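Local coordinates for pesticidal crystal protein Cry2Aa (Bacillus thuringiensis serovar kurstaki, PDB 1I5P) that kills dipteran and lepidopteran larvae as an insecticidal delta-endotoxin, binding to midgut epithelial cells and promoting their colloid-osmotic lysis, at residues R95-F100 against R245-L250; M39-T44 against L48-V53; P52-V57 against F253-I258; N225-A230 against E514-Q519. All blocks are in the same frame, centred on the assembly; numbering follows the deposited sequence.

Interaction 1. Residues R95-F100 against R245-L250; sequences RETEQF and RTYMFL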
loop_
_atom_site.group_PDB
_atom_site.type_symbol
_atom_site.label_atom_id
_atom_site.label_comp_id
_atom_site.label_asym_id
_atom_site.label_seq_id
_atom_site.Cartn_x
_atom_site.Cartn_y
_atom_site.Cartn_z
ATOM N N ARG A 95 7.557 -21.302 5.337
ATOM C CA ARG A 95 6.617 -22.379 5.102
ATOM C C ARG A 95 5.267 -21.930 4.574
ATOM O O ARG A 95 4.669 -22.614 3.745
ATOM C CB ARG A 95 6.480 -23.215 6.370
ATOM C CG ARG A 95 7.818 -23.859 6.752
ATOM C CD ARG A 95 8.585 -24.281 5.487
ATOM N NE ARG A 95 9.765 -25.104 5.731
ATOM C CZ ARG A 95 9.773 -26.434 5.691
ATOM N NH1 ARG A 95 8.663 -27.100 5.417
ATOM N NH2 ARG A 95 10.900 -27.099 5.905
ATOM N N GLU A 96 4.779 -20.784 5.032
ATOM C CA GLU A 96 3.500 -20.311 4.518
ATOM C C GLU A 96 3.697 -19.778 3.104
ATOM O O GLU A 96 2.767 -19.776 2.303
ATOM C CB GLU A 96 2.909 -19.230 5.423
ATOM C CG GLU A 96 2.542 -19.742 6.809
ATOM C CD GLU A 96 1.412 -18.959 7.447
ATOM O OE1 GLU A 96 0.283 -19.023 6.927
ATOM O OE2 GLU A 96 1.654 -18.283 8.471
ATOM N N THR A 97 4.908 -19.318 2.801
ATOM C CA THR A 97 5.206 -18.821 1.467
ATOM C C THR A 97 5.250 -20.029 0.533
ATOM O O THR A 97 4.781 -19.967 -0.604
ATOM C CB THR A 97 6.565 -18.094 1.427
ATOM O OG1 THR A 97 6.529 -16.972 2.320
ATOM C CG2 THR A 97 6.871 -17.601 0.016
ATOM N N GLU A 98 5.814 -21.131 1.027
ATOM C CA GLU A 98 5.893 -22.359 0.243
ATOM C C GLU A 98 4.486 -22.831 -0.079
ATOM O O GLU A 98 4.200 -23.245 -1.200
ATOM C CB GLU A 98 6.629 -23.462 1.018
ATOM C CG GLU A 98 8.142 -23.340 0.997
ATOM C CD GLU A 98 8.854 -24.530 1.634
ATOM O OE1 GLU A 98 10.057 -24.710 1.359
ATOM O OE2 GLU A 98 8.225 -25.283 2.412
ATOM N N GLN A 99 3.605 -22.767 0.913
ATOM C CA GLN A 99 2.236 -23.198 0.709
ATOM C C GLN A 99 1.501 -22.271 -0.254
ATOM O O GLN A 99 0.749 -22.729 -1.113
ATOM C CB GLN A 99 1.496 -23.267 2.049
ATOM C CG GLN A 99 0.100 -23.885 1.960
ATOM C CD GLN A 99 -0.395 -24.389 3.304
ATOM O OE1 GLN A 99 0.318 -24.316 4.304
ATOM N NE2 GLN A 99 -1.620 -24.908 3.334
ATOM N N PHE A 100 1.729 -20.967 -0.116
ATOM C CA PHE A 100 1.079 -19.983 -0.976
ATOM C C PHE A 100 1.494 -20.114 -2.439
ATOM O O PHE A 100 0.650 -20.102 -3.329
ATOM C CB PHE A 100 1.390 -18.556 -0.504
ATOM C CG PHE A 100 0.720 -17.486 -1.333
ATOM C CD1 PHE A 100 -0.650 -17.269 -1.234
ATOM C CD2 PHE A 100 1.454 -16.717 -2.232
ATOM C CE1 PHE A 100 -1.283 -16.302 -2.013
ATOM C CE2 PHE A 100 0.832 -15.745 -3.020
ATOM C CZ PHE A 100 -0.543 -15.539 -2.910
ATOM N N ARG A 245 -0.066 -10.406 -5.619
ATOM C CA ARG A 245 0.470 -9.069 -5.381
ATOM C C ARG A 245 0.380 -8.702 -3.905
ATOM O O ARG A 245 1.342 -8.210 -3.317
ATOM C CB ARG A 245 -0.290 -8.023 -6.207
ATOM C CG ARG A 245 0.095 -6.580 -5.881
ATOM C CD ARG A 245 -0.648 -5.591 -6.764
ATOM N NE ARG A 245 -0.341 -4.209 -6.406
ATOM C CZ ARG A 245 -0.724 -3.623 -5.274
ATOM N NH1 ARG A 245 -1.438 -4.291 -4.377
ATOM N NH2 ARG A 245 -0.382 -2.366 -5.035
ATOM N N THR A 246 -0.786 -8.944 -3.318
ATOM C CA THR A 246 -1.001 -8.641 -1.913
ATOM C C THR A 246 0.012 -9.363 -1.046
ATOM O O THR A 246 0.642 -8.756 -0.176
ATOM C CB THR A 246 -2.416 -9.044 -1.471
ATOM O OG1 THR A 246 -3.363 -8.146 -2.063
ATOM C CG2 THR A 246 -2.545 -9.002 0.043
ATOM N N TYR A 247 0.174 -10.658 -1.296
ATOM C CA TYR A 247 1.109 -11.463 -0.532
ATOM C C TYR A 247 2.509 -10.848 -0.570
ATOM O O TYR A 247 3.142 -10.664 0.469
ATOM C CB TYR A 247 1.160 -12.896 -1.075
ATOM C CG TYR A 247 1.872 -13.844 -0.139
ATOM C CD1 TYR A 247 1.158 -14.636 0.767
ATOM C CD2 TYR A 247 3.265 -13.896 -0.104
ATOM C CE1 TYR A 247 1.820 -15.452 1.689
ATOM C CE2 TYR A 247 3.934 -14.703 0.813
ATOM C CZ TYR A 247 3.207 -15.474 1.705
ATOM O OH TYR A 247 3.878 -16.242 2.636
ATOM N N MET A 248 2.991 -10.524 -1.767
ATOM C CA MET A 248 4.322 -9.932 -1.920
ATOM C C MET A 248 4.416 -8.492 -1.412
ATOM O O MET A 248 5.460 -8.068 -0.913
ATOM C CB MET A 248 4.762 -9.999 -3.384
ATOM C CG MET A 248 5.058 -11.419 -3.880
ATOM S SD MET A 248 6.382 -12.226 -2.934
ATOM C CE MET A 248 5.946 -13.981 -3.116
ATOM N N PHE A 249 3.336 -7.731 -1.527
ATOM C CA PHE A 249 3.380 -6.358 -1.045
ATOM C C PHE A 249 3.440 -6.320 0.484
ATOM O O PHE A 249 4.114 -5.473 1.063
ATOM C CB PHE A 249 2.180 -5.569 -1.570
ATOM C CG PHE A 249 2.494 -4.762 -2.801
ATOM C CD1 PHE A 249 2.765 -5.392 -4.013
ATOM C CD2 PHE A 249 2.583 -3.373 -2.734
ATOM C CE1 PHE A 249 3.116 -4.657 -5.140
ATOM C CE2 PHE A 249 2.935 -2.622 -3.857
ATOM C CZ PHE A 249 3.204 -3.266 -5.065
ATOM N N LEU A 250 2.758 -7.253 1.138
ATOM C CA LEU A 250 2.767 -7.302 2.597
ATOM C C LEU A 250 4.052 -7.915 3.147
ATOM O O LEU A 250 4.552 -7.493 4.191
ATOM C CB LEU A 250 1.569 -8.103 3.107
ATOM C CG LEU A 250 0.212 -7.392 3.064
ATOM C CD1 LEU A 250 -0.888 -8.363 3.462
ATOM C CD2 LEU A 250 0.237 -6.195 4.002
#

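Interaction 2. Residues M39-T44 against L48-V53; sequences MEWKRT and LYVAPV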
loop_
_atom_site.group_PDB
_atom_site.type_symbol
_atom_site.label_atom_id
_atom_site.label_comp_id
_atom_site.label_asym_id
_atom_site.label_seq_id
_atom_site.Cartn_x
_atom_site.Cartn_y
_atom_site.Cartn_z
ATOM N N MET A 39 -2.496 -10.590 14.913
ATOM C CA MET A 39 -2.606 -11.971 15.374
ATOM C C MET A 39 -4.059 -12.418 15.283
ATOM O O MET A 39 -4.338 -13.533 14.854
ATOM C CB MET A 39 -2.123 -12.123 16.824
ATOM C CG MET A 39 -0.626 -12.364 16.974
ATOM S SD MET A 39 -0.125 -12.585 18.697
ATOM C CE MET A 39 -0.168 -14.389 18.849
ATOM N N GLU A 40 -4.984 -11.555 15.690
ATOM C CA GLU A 40 -6.396 -11.907 15.624
ATOM C C GLU A 40 -6.836 -12.020 14.176
ATOM O O GLU A 40 -7.626 -12.889 13.821
ATOM C CB GLU A 40 -7.243 -10.864 16.346
ATOM C CG GLU A 40 -7.380 -11.155 17.818
ATOM C CD GLU A 40 -7.993 -12.521 18.062
ATOM O OE1 GLU A 40 -9.229 -12.641 17.908
ATOM O OE2 GLU A 40 -7.246 -13.470 18.402
ATOM N N TRP A 41 -6.323 -11.124 13.345
ATOM C CA TRP A 41 -6.628 -11.133 11.922
ATOM C C TRP A 41 -6.248 -12.511 11.373
ATOM O O TRP A 41 -7.023 -13.155 10.663
ATOM C CB TRP A 41 -5.813 -10.039 11.222
ATOM C CG TRP A 41 -5.807 -10.101 9.718
ATOM C CD1 TRP A 41 -6.784 -9.659 8.871
ATOM C CD2 TRP A 41 -4.741 -10.580 8.884
ATOM N NE1 TRP A 41 -6.389 -9.825 7.561
ATOM C CE2 TRP A 41 -5.141 -10.387 7.542
ATOM C CE3 TRP A 41 -3.487 -11.148 9.140
ATOM C CZ2 TRP A 41 -4.329 -10.744 6.462
ATOM C CZ3 TRP A 41 -2.676 -11.502 8.065
ATOM C CH2 TRP A 41 -3.103 -11.296 6.741
ATOM N N LYS A 42 -5.053 -12.967 11.725
ATOM C CA LYS A 42 -4.575 -14.261 11.254
ATOM C C LYS A 42 -5.511 -15.393 11.641
ATOM O O LYS A 42 -5.850 -16.245 10.817
ATOM C CB LYS A 42 -3.184 -14.551 11.817
ATOM C CG LYS A 42 -2.584 -15.860 11.330
ATOM C CD LYS A 42 -2.497 -15.876 9.813
ATOM C CE LYS A 42 -1.528 -16.927 9.313
ATOM N NZ LYS A 42 -1.440 -16.864 7.835
ATOM N N ARG A 43 -5.930 -15.386 12.898
ATOM C CA ARG A 43 -6.803 -16.416 13.437
ATOM C C ARG A 43 -8.206 -16.486 12.855
ATOM O O ARG A 43 -8.709 -17.569 12.565
ATOM C CB ARG A 43 -6.910 -16.244 14.958
ATOM C CG ARG A 43 -7.787 -17.281 15.657
ATOM C CD ARG A 43 -7.883 -17.018 17.160
ATOM N NE ARG A 43 -8.762 -15.900 17.510
ATOM C CZ ARG A 43 -10.090 -15.979 17.587
ATOM N NH1 ARG A 43 -10.709 -17.127 17.336
ATOM N NH2 ARG A 43 -10.803 -14.916 17.940
ATOM N N THR A 44 -8.836 -15.330 12.679
ATOM C CA THR A 44 -10.216 -15.271 12.204
ATOM C C THR A 44 -10.469 -14.783 10.785
ATOM O O THR A 44 -11.537 -15.035 10.228
ATOM C CB THR A 44 -11.044 -14.357 13.115
ATOM O OG1 THR A 44 -10.677 -12.996 12.855
ATOM C CG2 THR A 44 -10.776 -14.667 14.586
ATOM N N LEU A 48 -3.648 -14.355 3.562
ATOM C CA LEU A 48 -3.347 -15.036 2.303
ATOM C C LEU A 48 -2.199 -15.975 2.600
ATOM O O LEU A 48 -1.306 -16.129 1.784
ATOM C CB LEU A 48 -2.921 -14.023 1.243
ATOM C CG LEU A 48 -4.014 -13.212 0.560
ATOM C CD1 LEU A 48 -4.793 -12.378 1.580
ATOM C CD2 LEU A 48 -3.355 -12.337 -0.490
ATOM N N TYR A 49 -2.250 -16.596 3.776
ATOM C CA TYR A 49 -1.186 -17.472 4.257
ATOM C C TYR A 49 -0.062 -16.519 4.641
ATOM O O TYR A 49 1.092 -16.906 4.809
ATOM C CB TYR A 49 -0.729 -18.465 3.178
ATOM C CG TYR A 49 -1.556 -19.731 3.167
ATOM C CD1 TYR A 49 -2.674 -19.852 2.346
ATOM C CD2 TYR A 49 -1.267 -20.775 4.043
ATOM C CE1 TYR A 49 -3.491 -20.981 2.402
ATOM C CE2 TYR A 49 -2.079 -21.906 4.110
ATOM C CZ TYR A 49 -3.187 -22.003 3.294
ATOM O OH TYR A 49 -4.000 -23.112 3.390
ATOM N N VAL A 50 -0.433 -15.249 4.772
ATOM C CA VAL A 50 0.511 -14.210 5.158
ATOM C C VAL A 50 0.754 -14.333 6.657
ATOM O O VAL A 50 -0.186 -14.445 7.439
ATOM C CB VAL A 50 -0.046 -12.787 4.867
ATOM C CG1 VAL A 50 0.887 -11.725 5.459
ATOM C CG2 VAL A 50 -0.191 -12.577 3.372
ATOM N N ALA A 51 2.022 -14.331 7.046
ATOM C CA ALA A 51 2.394 -14.419 8.452
ATOM C C ALA A 51 2.124 -13.053 9.070
ATOM O O ALA A 51 2.668 -12.046 8.618
ATOM C CB ALA A 51 3.868 -14.773 8.578
ATOM N N PRO A 52 1.268 -12.998 10.101
ATOM C CA PRO A 52 0.927 -11.743 10.777
ATOM C C PRO A 52 2.110 -10.885 11.223
ATOM O O PRO A 52 1.996 -9.661 11.281
ATOM C CB PRO A 52 0.081 -12.208 11.961
ATOM C CG PRO A 52 0.582 -13.615 12.208
ATOM C CD PRO A 52 0.645 -14.133 10.799
ATOM N N VAL A 53 3.239 -11.511 11.548
ATOM C CA VAL A 53 4.405 -10.750 11.976
ATOM C C VAL A 53 4.832 -9.707 10.934
ATOM O O VAL A 53 5.377 -8.656 11.287
ATOM C CB VAL A 53 5.607 -11.680 12.271
ATOM C CG1 VAL A 53 6.113 -12.314 10.982
ATOM C CG2 VAL A 53 6.713 -10.895 12.953
#

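Interaction 3. Residues P52-V57 against F253-I258; sequences PVVGTV and FEYVSI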
loop_
_atom_site.group_PDB
_atom_site.type_symbol
_atom_site.label_atom_id
_atom_site.label_comp_id
_atom_site.label_asym_id
_atom_site.label_seq_id
_atom_site.Cartn_x
_atom_site.Cartn_y
_atom_site.Cartn_z
ATOM N N PRO A 52 1.268 -12.998 10.101
ATOM C CA PRO A 52 0.927 -11.743 10.777
ATOM C C PRO A 52 2.110 -10.885 11.223
ATOM O O PRO A 52 1.996 -9.661 11.281
ATOM C CB PRO A 52 0.081 -12.208 11.961
ATOM C CG PRO A 52 0.582 -13.615 12.208
ATOM C CD PRO A 52 0.645 -14.133 10.799
ATOM N N VAL A 53 3.239 -11.511 11.548
ATOM C CA VAL A 53 4.405 -10.750 11.976
ATOM C C VAL A 53 4.832 -9.707 10.934
ATOM O O VAL A 53 5.377 -8.656 11.287
ATOM C CB VAL A 53 5.607 -11.680 12.271
ATOM C CG1 VAL A 53 6.113 -12.314 10.982
ATOM C CG2 VAL A 53 6.713 -10.895 12.953
ATOM N N VAL A 54 4.587 -9.982 9.655
ATOM C CA VAL A 54 4.991 -9.031 8.619
ATOM C C VAL A 54 4.253 -7.714 8.827
ATOM O O VAL A 54 4.815 -6.635 8.619
ATOM C CB VAL A 54 4.717 -9.573 7.182
ATOM C CG1 VAL A 54 5.379 -10.938 7.009
ATOM C CG2 VAL A 54 3.221 -9.660 6.916
ATOM N N GLY A 55 3.001 -7.812 9.261
ATOM C CA GLY A 55 2.203 -6.628 9.512
ATOM C C GLY A 55 2.729 -5.864 10.712
ATOM O O GLY A 55 2.779 -4.636 10.701
ATOM N N THR A 56 3.127 -6.595 11.748
ATOM C CA THR A 56 3.667 -5.970 12.947
ATOM C C THR A 56 4.980 -5.258 12.630
ATOM O O THR A 56 5.183 -4.106 13.022
ATOM C CB THR A 56 3.935 -7.008 14.057
ATOM O OG1 THR A 56 2.728 -7.724 14.349
ATOM C CG2 THR A 56 4.411 -6.314 15.327
ATOM N N VAL A 57 5.868 -5.943 11.918
ATOM C CA VAL A 57 7.162 -5.362 11.573
ATOM C C VAL A 57 7.017 -4.098 10.731
ATOM O O VAL A 57 7.660 -3.087 11.008
ATOM C CB VAL A 57 8.053 -6.368 10.809
ATOM C CG1 VAL A 57 9.354 -5.695 10.385
ATOM C CG2 VAL A 57 8.353 -7.572 11.692
ATOM N N PHE A 253 7.225 -5.610 -0.372
ATOM C CA PHE A 253 7.259 -4.209 -0.762
ATOM C C PHE A 253 6.897 -3.129 0.234
ATOM O O PHE A 253 7.222 -1.957 0.016
ATOM C CB PHE A 253 6.517 -4.052 -2.087
ATOM C CG PHE A 253 7.135 -4.866 -3.179
ATOM C CD1 PHE A 253 6.573 -6.076 -3.567
ATOM C CD2 PHE A 253 8.369 -4.496 -3.713
ATOM C CE1 PHE A 253 7.237 -6.913 -4.463
ATOM C CE2 PHE A 253 9.038 -5.320 -4.603
ATOM C CZ PHE A 253 8.474 -6.533 -4.979
ATOM N N GLU A 254 6.242 -3.502 1.328
ATOM C CA GLU A 254 5.941 -2.520 2.360
ATOM C C GLU A 254 7.308 -2.115 2.891
ATOM O O GLU A 254 7.547 -0.961 3.235
ATOM C CB GLU A 254 5.120 -3.151 3.480
ATOM C CG GLU A 254 3.637 -2.911 3.341
ATOM C CD GLU A 254 3.283 -1.437 3.437
ATOM O OE1 GLU A 254 2.518 -0.957 2.573
ATOM O OE2 GLU A 254 3.766 -0.759 4.375
ATOM N N TYR A 255 8.216 -3.087 2.928
ATOM C CA TYR A 255 9.573 -2.851 3.407
ATOM C C TYR A 255 10.386 -2.078 2.384
ATOM O O TYR A 255 11.082 -1.129 2.728
ATOM C CB TYR A 255 10.252 -4.185 3.722
ATOM C CG TYR A 255 9.467 -5.011 4.713
ATOM C CD1 TYR A 255 9.006 -6.287 4.387
ATOM C CD2 TYR A 255 9.164 -4.503 5.975
ATOM C CE1 TYR A 255 8.254 -7.035 5.302
ATOM C CE2 TYR A 255 8.420 -5.240 6.892
ATOM C CZ TYR A 255 7.969 -6.499 6.555
ATOM O OH TYR A 255 7.239 -7.211 7.477
ATOM N N VAL A 256 10.306 -2.479 1.123
ATOM C CA VAL A 256 11.053 -1.774 0.097
ATOM C C VAL A 256 10.676 -0.295 0.123
ATOM O O VAL A 256 11.538 0.570 -0.030
ATOM C CB VAL A 256 10.764 -2.344 -1.301
ATOM C CG1 VAL A 256 11.547 -1.560 -2.341
ATOM C CG2 VAL A 256 11.151 -3.819 -1.352
ATOM N N SER A 257 9.392 -0.017 0.334
ATOM C CA SER A 257 8.887 1.358 0.385
ATOM C C SER A 257 9.361 2.145 1.609
ATOM O O SER A 257 9.414 3.378 1.577
ATOM C CB SER A 257 7.364 1.361 0.364
ATOM O OG SER A 257 6.874 0.980 -0.912
ATOM N N ILE A 258 9.691 1.450 2.694
ATOM C CA ILE A 258 10.154 2.165 3.870
ATOM C C ILE A 258 11.671 2.348 3.868
ATOM O O ILE A 258 12.175 3.314 4.441
ATOM C CB ILE A 258 9.711 1.467 5.184
ATOM C CG1 ILE A 258 9.801 2.458 6.347
ATOM C CG2 ILE A 258 10.585 0.250 5.459
ATOM C CD1 ILE A 258 8.827 3.622 6.251
#

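Interaction 4. Residues N225-A230 against E514-Q519; sequences NTYQTA and EKFGNQ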
loop_
_atom_site.group_PDB
_atom_site.type_symbol
_atom_site.label_atom_id
_atom_site.label_comp_id
_atom_site.label_asym_id
_atom_site.label_seq_id
_atom_site.Cartn_x
_atom_site.Cartn_y
_atom_site.Cartn_z
ATOM N N ASN A 225 13.127 -6.507 -9.032
ATOM C CA ASN A 225 13.420 -7.362 -10.176
ATOM C C ASN A 225 12.906 -8.790 -9.983
ATOM O O ASN A 225 12.337 -9.373 -10.901
ATOM C CB ASN A 225 14.927 -7.383 -10.456
ATOM C CG ASN A 225 15.462 -6.024 -10.895
ATOM O OD1 ASN A 225 14.711 -5.166 -11.358
ATOM N ND2 ASN A 225 16.774 -5.835 -10.770
ATOM N N THR A 226 13.101 -9.354 -8.794
ATOM C CA THR A 226 12.642 -10.717 -8.532
ATOM C C THR A 226 11.130 -10.824 -8.710
ATOM O O THR A 226 10.627 -11.752 -9.346
ATOM C CB THR A 226 13.016 -11.169 -7.101
ATOM O OG1 THR A 226 14.440 -11.142 -6.950
ATOM C CG2 THR A 226 12.521 -12.590 -6.834
ATOM N N TYR A 227 10.408 -9.867 -8.144
ATOM C CA TYR A 227 8.959 -9.871 -8.239
ATOM C C TYR A 227 8.469 -9.632 -9.664
ATOM O O TYR A 227 7.567 -10.322 -10.134
ATOM C CB TYR A 227 8.374 -8.808 -7.319
ATOM C CG TYR A 227 6.874 -8.660 -7.442
ATOM C CD1 TYR A 227 6.012 -9.558 -6.820
ATOM C CD2 TYR A 227 6.320 -7.610 -8.170
ATOM C CE1 TYR A 227 4.633 -9.412 -6.912
ATOM C CE2 TYR A 227 4.940 -7.458 -8.272
ATOM C CZ TYR A 227 4.104 -8.359 -7.638
ATOM O OH TYR A 227 2.742 -8.193 -7.732
ATOM N N GLN A 228 9.059 -8.654 -10.349
ATOM C CA GLN A 228 8.645 -8.345 -11.722
ATOM C C GLN A 228 8.822 -9.526 -12.660
ATOM O O GLN A 228 7.972 -9.776 -13.507
ATOM C CB GLN A 228 9.411 -7.137 -12.279
ATOM C CG GLN A 228 8.860 -5.801 -11.818
ATOM C CD GLN A 228 9.337 -4.637 -12.680
ATOM O OE1 GLN A 228 10.517 -4.289 -12.681
ATOM N NE2 GLN A 228 8.413 -4.029 -13.416
ATOM N N THR A 229 9.929 -10.243 -12.517
ATOM C CA THR A 229 10.174 -11.405 -13.365
ATOM C C THR A 229 9.064 -12.443 -13.172
ATOM O O THR A 229 8.543 -13.007 -14.137
ATOM C CB THR A 229 11.537 -12.057 -13.036
ATOM O OG1 THR A 229 12.592 -11.146 -13.368
ATOM C CG2 THR A 229 11.721 -13.351 -13.819
ATOM N N ALA A 230 8.701 -12.682 -11.917
ATOM C CA ALA A 230 7.661 -13.655 -11.598
ATOM C C ALA A 230 6.289 -13.187 -12.058
ATOM O O ALA A 230 5.495 -13.975 -12.578
ATOM C CB ALA A 230 7.637 -13.916 -10.099
ATOM N N GLU A 514 2.190 2.249 -11.646
ATOM C CA GLU A 514 2.552 1.299 -10.601
ATOM C C GLU A 514 3.981 1.460 -10.063
ATOM O O GLU A 514 4.923 1.681 -10.830
ATOM C CB GLU A 514 2.347 -0.122 -11.147
ATOM C CG GLU A 514 3.016 -1.223 -10.350
ATOM C CD GLU A 514 2.578 -2.611 -10.786
ATOM O OE1 GLU A 514 2.833 -2.983 -11.953
ATOM O OE2 GLU A 514 1.982 -3.333 -9.959
ATOM N N LYS A 515 4.123 1.363 -8.740
ATOM C CA LYS A 515 5.425 1.450 -8.073
ATOM C C LYS A 515 5.512 0.373 -6.994
ATOM O O LYS A 515 4.499 -0.023 -6.428
ATOM C CB LYS A 515 5.626 2.834 -7.446
ATOM C CG LYS A 515 5.766 3.949 -8.469
ATOM C CD LYS A 515 6.982 3.713 -9.351
ATOM C CE LYS A 515 7.003 4.672 -10.531
ATOM N NZ LYS A 515 5.826 4.461 -11.420
ATOM N N PHE A 516 6.719 -0.098 -6.706
ATOM C CA PHE A 516 6.890 -1.146 -5.705
ATOM C C PHE A 516 7.525 -0.671 -4.405
ATOM O O PHE A 516 7.310 -1.276 -3.357
ATOM C CB PHE A 516 7.705 -2.304 -6.294
ATOM C CG PHE A 516 7.156 -2.823 -7.594
ATOM C CD1 PHE A 516 7.739 -2.458 -8.803
ATOM C CD2 PHE A 516 6.032 -3.640 -7.612
ATOM C CE1 PHE A 516 7.210 -2.898 -10.017
ATOM C CE2 PHE A 516 5.492 -4.086 -8.823
ATOM C CZ PHE A 516 6.084 -3.713 -10.026
ATOM N N GLY A 517 8.303 0.405 -4.470
ATOM C CA GLY A 517 8.934 0.923 -3.266
ATOM C C GLY A 517 8.712 2.415 -3.112
ATOM O O GLY A 517 9.614 3.141 -2.696
ATOM N N ASN A 518 7.505 2.873 -3.434
ATOM C CA ASN A 518 7.173 4.294 -3.376
ATOM C C ASN A 518 5.966 4.623 -2.489
ATOM O O ASN A 518 5.385 5.706 -2.605
ATOM C CB ASN A 518 6.908 4.789 -4.802
ATOM C CG ASN A 518 6.695 6.288 -4.880
ATOM O OD1 ASN A 518 7.559 7.071 -4.489
ATOM N ND2 ASN A 518 5.537 6.696 -5.393
ATOM N N GLN A 519 5.598 3.704 -1.600
ATOM C CA GLN A 519 4.443 3.901 -0.716
ATOM C C GLN A 519 3.201 4.233 -1.540
ATOM O O GLN A 519 2.391 5.075 -1.161
ATOM C CB GLN A 519 4.707 5.024 0.292
ATOM C CG GLN A 519 5.878 4.777 1.237
ATOM C CD GLN A 519 5.619 3.670 2.252
ATOM O OE1 GLN A 519 6.480 3.365 3.078
ATOM N NE2 GLN A 519 4.433 3.070 2.198
HETATM O O HOH W 1 1.909 -5.989 -9.157
#

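Interaction 1. Residues R95-F100 against R245-L250
With CG anti to the backbone N in both residues (chi1 -179° in F100, -167° in Y247), the two aromatic rings reach out from facing helices and overlap head to tail. They meet as an offset stack, nearly parallel, with planes at 10° and centroids 4.2 Å apart. The far end of the F100 ring runs back to the root of the tyrosine, F100 CE2 lying 3.5 Å from Y247 CB, while F100 CB sits over the face of the Y247 ring in a CH-pi contact. Here helices 88-101 and 238-259 of the N-terminal helical bundle, the domain credited with pore formation in three-domain Cry toxins, run antiparallel, their local axes 12.1 Å apart. Aromatic side chains span that wide gap. Beyond the stack, the phenol oxygen of Y247 reaches the other helix, 2.8 Å from OG1 of T97, which lies in the plane of the ring at its edge. OG1 of T97 is also hydrogen-bonded to the carbonyl of I93 on its own helix.

Interaction 2. Residues M39-T44 against L48-V53
P52, K42 and W41 have the most surface buried in this contact, and each meets the opposite segment differently. The K42 chain leaves helix 31-44 with a bend at chi2 (58°), and its methylenes cross the pyrrolidine ring of P52 at about a right angle, K42 CG coming within 3.7 Å of P52 CD. Beyond the proline, the ammonium group reaches the loop backbone and gives a hydrogen bond of 2.8 Å from K42 NZ to V50 O. The donor stands above the carbonyl plane, 57° out of it, and so does not sit on a lone pair. The same nitrogen is hydrogen-bonded to S47 OG and forms a salt bridge with E96 of helix 88-101, so three oxygens gather round one charge. Here the loop links two successive helices: helix 31-44 ends, the chain doubles back beside it through 48-52, and helix 53-65 of the N-terminal bundle follows. W41 turns the edge of its indole to the loop: V50 CB lies close to the ring plane, 3.9 Å from W41 CH2. Its NE1 donates to the carbonyl of Y417, in the middle domain. On the far side of the loop, V50 packs against Y247 and N251 of helix 238-259.

Interaction 3. Residues P52-V57 against F253-I258
Y255 extends its phenol end across V54 and V57, lying crosswise to both valines, in the buried interior of the N-terminal helical bundle of the delta-endotoxin fold. The two helices, 53-65 and 238-259, run almost parallel here, with an angle of 13° and local axes 10.8 Å apart, and the tyrosine spans the space between them. With chi1 at -56°, CG of Y255 stands opposite the carbonyl carbon, and the end of the side chain comes nearer to the other helix than its root does. One methyl of V57 rests against the ring, CG1 being 3.6 Å from Y255 CE2, and Y255 OH lies 3.5 Å from V54 CB. Helix 170-193 packs on the same place: Q179 touches both valines and makes a weak hydrogen bond with the phenol oxygen. The carbonyl of V54 also accepts from S58 OG, one turn on. Towards that carbonyl Y255 OH donates a weak hydrogen bond, with 2.7 Å from OH to V54 O.

Interaction 4. Residues N225-A230 against E514-Q519
This is a buried interdomain contact, in which a loop of the C-terminal beta-sandwich domain presses an aromatic ring against helix 202-232 of the N-terminal bundle. The rings of Y227 and F516 meet obliquely, their planes at 65° and centroids 5.5 Å apart, with the closest approach 3.5 Å between Y227 CE2 and F516 CE2. The tyrosine gets there with CG anti to its backbone nitrogen (chi1 175°). Q228 extends beside the same phenylalanine, its CG 3.8 Å from F516 CE1. Polar linkage is indirect: one water lies at the edge of the tyrosine ring, in its plane, 2.8 Å from Y227 OH. That water donates to E514 OE2 at 2.8 Å, an oxygen that also accepts from W293 NE1. The backbone N-H groups of F516 and G517 are both bound by the carboxylate of D582, one to each oxygen. The loop joins antiparallel strands 510-513 and 522-525, and helix 238-259 lies against both partners, with R245 and M248 touching Y227 while F249 and F253 touch F516.

Helix 238-259 ties the set together: interactions 1 and 3 use successive parts of it, their centres 12 Å apart, and interaction 4 packs against it. Interaction 2 lies beside interaction 1, where E96 OE1 and K42 NZ form a salt bridge of 2.9 Å, and it shares P52 and V53 with interaction 3. Towards the C-terminal domain, F249 CZ is 3.8 Å from F516 CD2, joining interaction 1 to interaction 4. S257 OG lies 3.1 Å from Q519 N, a probable hydrogen bond between interactions 3 and 4. Interactions 2 and 4 do not touch, with nearest atoms about 10 Å apart and centres 23 Å apart.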